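Local atomic coordinates of cytidine deaminase (Mycobacterium tuberculosis, PDB entry 4WIG), a protein that catalyses the zinc-dependent hydrolytic deamination of cytidine and 2'-deoxycytidine to uridine and 2'-deoxyuridine as a homotetramer, probably in pyrimidine salvage. Residues 33-38 / 71-76. The protein carries 1 engineered substitution. Residues are numbered along the deposited sequence; the frame is centred on the assembly and turned at random.
Sequences ALVDDG and GRLLAL
The carboxylate of Asp36 lays one face over the Arg72 backbone, with N, O and CB of Arg72 all on that side. Arg72 N, standing above the carboxylate plane, gives OD2 a weak bond of 3.3 Å that is straight at the hydrogen (175°). OD1 rests 3.5 Å from Arg72 CB. With chi1 at 61°, Asp36 CG stands between its own N and carbonyl carbon, over the N-H of Arg72. The guanidinium leads away on a bent chain, its plane 62° from the carboxylate. Asp36 N in turn donates to Arg72 O, so one aspartate holds the backbone N-H, weakly, and the C=O of Arg72. Antiparallel pairing continues with Leu74 N to Leu34 O (2.8 Å) and Leu34 N to Ala75 O; Leu74 and Ala75 both oppose Leu34, a classic beta bulge. There Leu74 lays CD1 3.8 Å from Asp36 CA. On the face turned to helix 57-67, Leu73 CD2 touches Ala33 CB (3.9 Å) and Val35 CG2 (4.2 Å). The other face carries Leu34 CB near Ala75 CB, with helix 6-17 packed on Ala75. Two neighbouring inner strands are thus joined, apolar toward the helices and polar at the turn, where Asp36 bonds to peptide groups and its charge stays apart from the guanidinium.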
loop_
_atom_site.group_PDB
_atom_site.type_symbol
_atom_site.label_atom_id
_atom_site.label_comp_id
_atom_site.label_asym_id
_atom_site.label_seq_id
_atom_site.Cartn_x
_atom_site.Cartn_y
_atom_site.Cartn_z
ATOM N N ALA A 33 -12.170 -6.107 17.051
ATOM C CA ALA A 33 -12.146 -4.864 17.795
ATOM C C ALA A 33 -13.514 -4.535 18.358
ATOM O O ALA A 33 -14.549 -4.779 17.713
ATOM C CB ALA A 33 -11.648 -3.720 16.917
ATOM N N LEU A 34 -13.488 -4.010 19.579
ATOM C CA LEU A 34 -14.654 -3.455 20.237
ATOM C C LEU A 34 -14.804 -2.003 19.794
ATOM O O LEU A 34 -13.869 -1.197 19.920
ATOM C CB LEU A 34 -14.462 -3.486 21.739
ATOM C CG LEU A 34 -15.573 -2.925 22.621
ATOM C CD1 LEU A 34 -16.816 -3.793 22.532
ATOM C CD2 LEU A 34 -15.065 -2.815 24.050
ATOM N N VAL A 35 -15.994 -1.696 19.302
ATOM C CA VAL A 35 -16.350 -0.353 18.849
ATOM C C VAL A 35 -17.041 0.374 20.000
ATOM O O VAL A 35 -17.552 -0.271 20.927
ATOM C CB VAL A 35 -17.257 -0.429 17.607
ATOM C CG1 VAL A 35 -17.478 0.954 17.005
ATOM C CG2 VAL A 35 -16.649 -1.375 16.574
ATOM N N ASP A 36 -17.018 1.708 19.979
ATOM C CA ASP A 36 -17.621 2.485 21.075
ATOM C C ASP A 36 -19.141 2.404 21.262
ATOM O O ASP A 36 -19.657 2.933 22.252
ATOM C CB ASP A 36 -17.183 3.954 20.999
ATOM C CG ASP A 36 -17.598 4.643 19.711
ATOM O OD1 ASP A 36 -17.353 5.860 19.613
ATOM O OD2 ASP A 36 -18.134 4.002 18.787
ATOM N N ASP A 37 -19.853 1.752 20.349
ATOM C CA ASP A 37 -21.276 1.440 20.567
ATOM C C ASP A 37 -21.459 0.035 21.152
ATOM O O ASP A 37 -22.592 -0.422 21.345
ATOM C CB ASP A 37 -22.066 1.577 19.266
ATOM C CG ASP A 37 -21.763 0.470 18.281
ATOM O OD1 ASP A 37 -22.576 0.253 17.363
ATOM O OD2 ASP A 37 -20.712 -0.187 18.423
ATOM N N GLY A 38 -20.344 -0.647 21.415
ATOM C CA GLY A 38 -20.357 -1.963 22.024
ATOM C C GLY A 38 -20.362 -3.143 21.067
ATOM O O GLY A 38 -20.303 -4.277 21.524
ATOM N N GLY A 71 -17.782 4.850 13.746
ATOM C CA GLY A 71 -17.515 4.985 15.169
ATOM C C GLY A 71 -16.028 4.949 15.459
ATOM O O GLY A 71 -15.204 5.141 14.565
ATOM N N ARG A 72 -15.702 4.720 16.726
ATOM C CA ARG A 72 -14.331 4.700 17.211
ATOM C C ARG A 72 -13.999 3.330 17.794
ATOM O O ARG A 72 -14.845 2.708 18.428
ATOM C CB ARG A 72 -14.141 5.759 18.305
ATOM C CG ARG A 72 -14.351 7.196 17.840
ATOM C CD ARG A 72 -13.142 7.732 17.083
ATOM N NE ARG A 72 -11.995 7.960 17.963
ATOM C CZ ARG A 72 -10.784 8.335 17.543
ATOM N NH1 ARG A 72 -10.547 8.524 16.248
ATOM N NH2 ARG A 72 -9.800 8.516 18.424
ATOM N N LEU A 73 -12.764 2.870 17.588
ATOM C CA LEU A 73 -12.300 1.605 18.175
ATOM C C LEU A 73 -11.799 1.851 19.590
ATOM O O LEU A 73 -11.062 2.808 19.820
ATOM C CB LEU A 73 -11.175 0.998 17.337
ATOM C CG LEU A 73 -11.488 0.746 15.862
ATOM C CD1 LEU A 73 -10.256 0.182 15.178
ATOM C CD2 LEU A 73 -12.683 -0.175 15.687
ATOM N N LEU A 74 -12.197 0.982 20.524
ATOM C CA LEU A 74 -11.761 1.045 21.923
ATOM C C LEU A 74 -10.675 0.028 22.274
ATOM O O LEU A 74 -9.813 0.289 23.121
ATOM C CB LEU A 74 -12.956 0.821 22.848
ATOM C CG LEU A 74 -14.081 1.856 22.742
ATOM C CD1 LEU A 74 -15.147 1.585 23.789
ATOM C CD2 LEU A 74 -13.557 3.278 22.871
ATOM N N ALA A 75 -10.730 -1.129 21.626
ATOM C CA ALA A 75 -9.843 -2.239 21.929
ATOM C C ALA A 75 -9.769 -3.160 20.722
ATOM O O ALA A 75 -10.776 -3.357 20.048
ATOM C CB ALA A 75 -10.361 -2.994 23.140
ATOM N N LEU A 76 -8.577 -3.688 20.455
ATOM C CA LEU A 76 -8.332 -4.618 19.385
ATOM C C LEU A 76 -7.401 -5.773 19.827
ATOM O O LEU A 76 -6.399 -5.552 20.491
ATOM C CB LEU A 76 -7.712 -3.873 18.187
ATOM C CG LEU A 76 -7.434 -4.718 16.947
ATOM C CD1 LEU A 76 -7.732 -3.950 15.671
ATOM C CD2 LEU A 76 -6.002 -5.230 16.926
#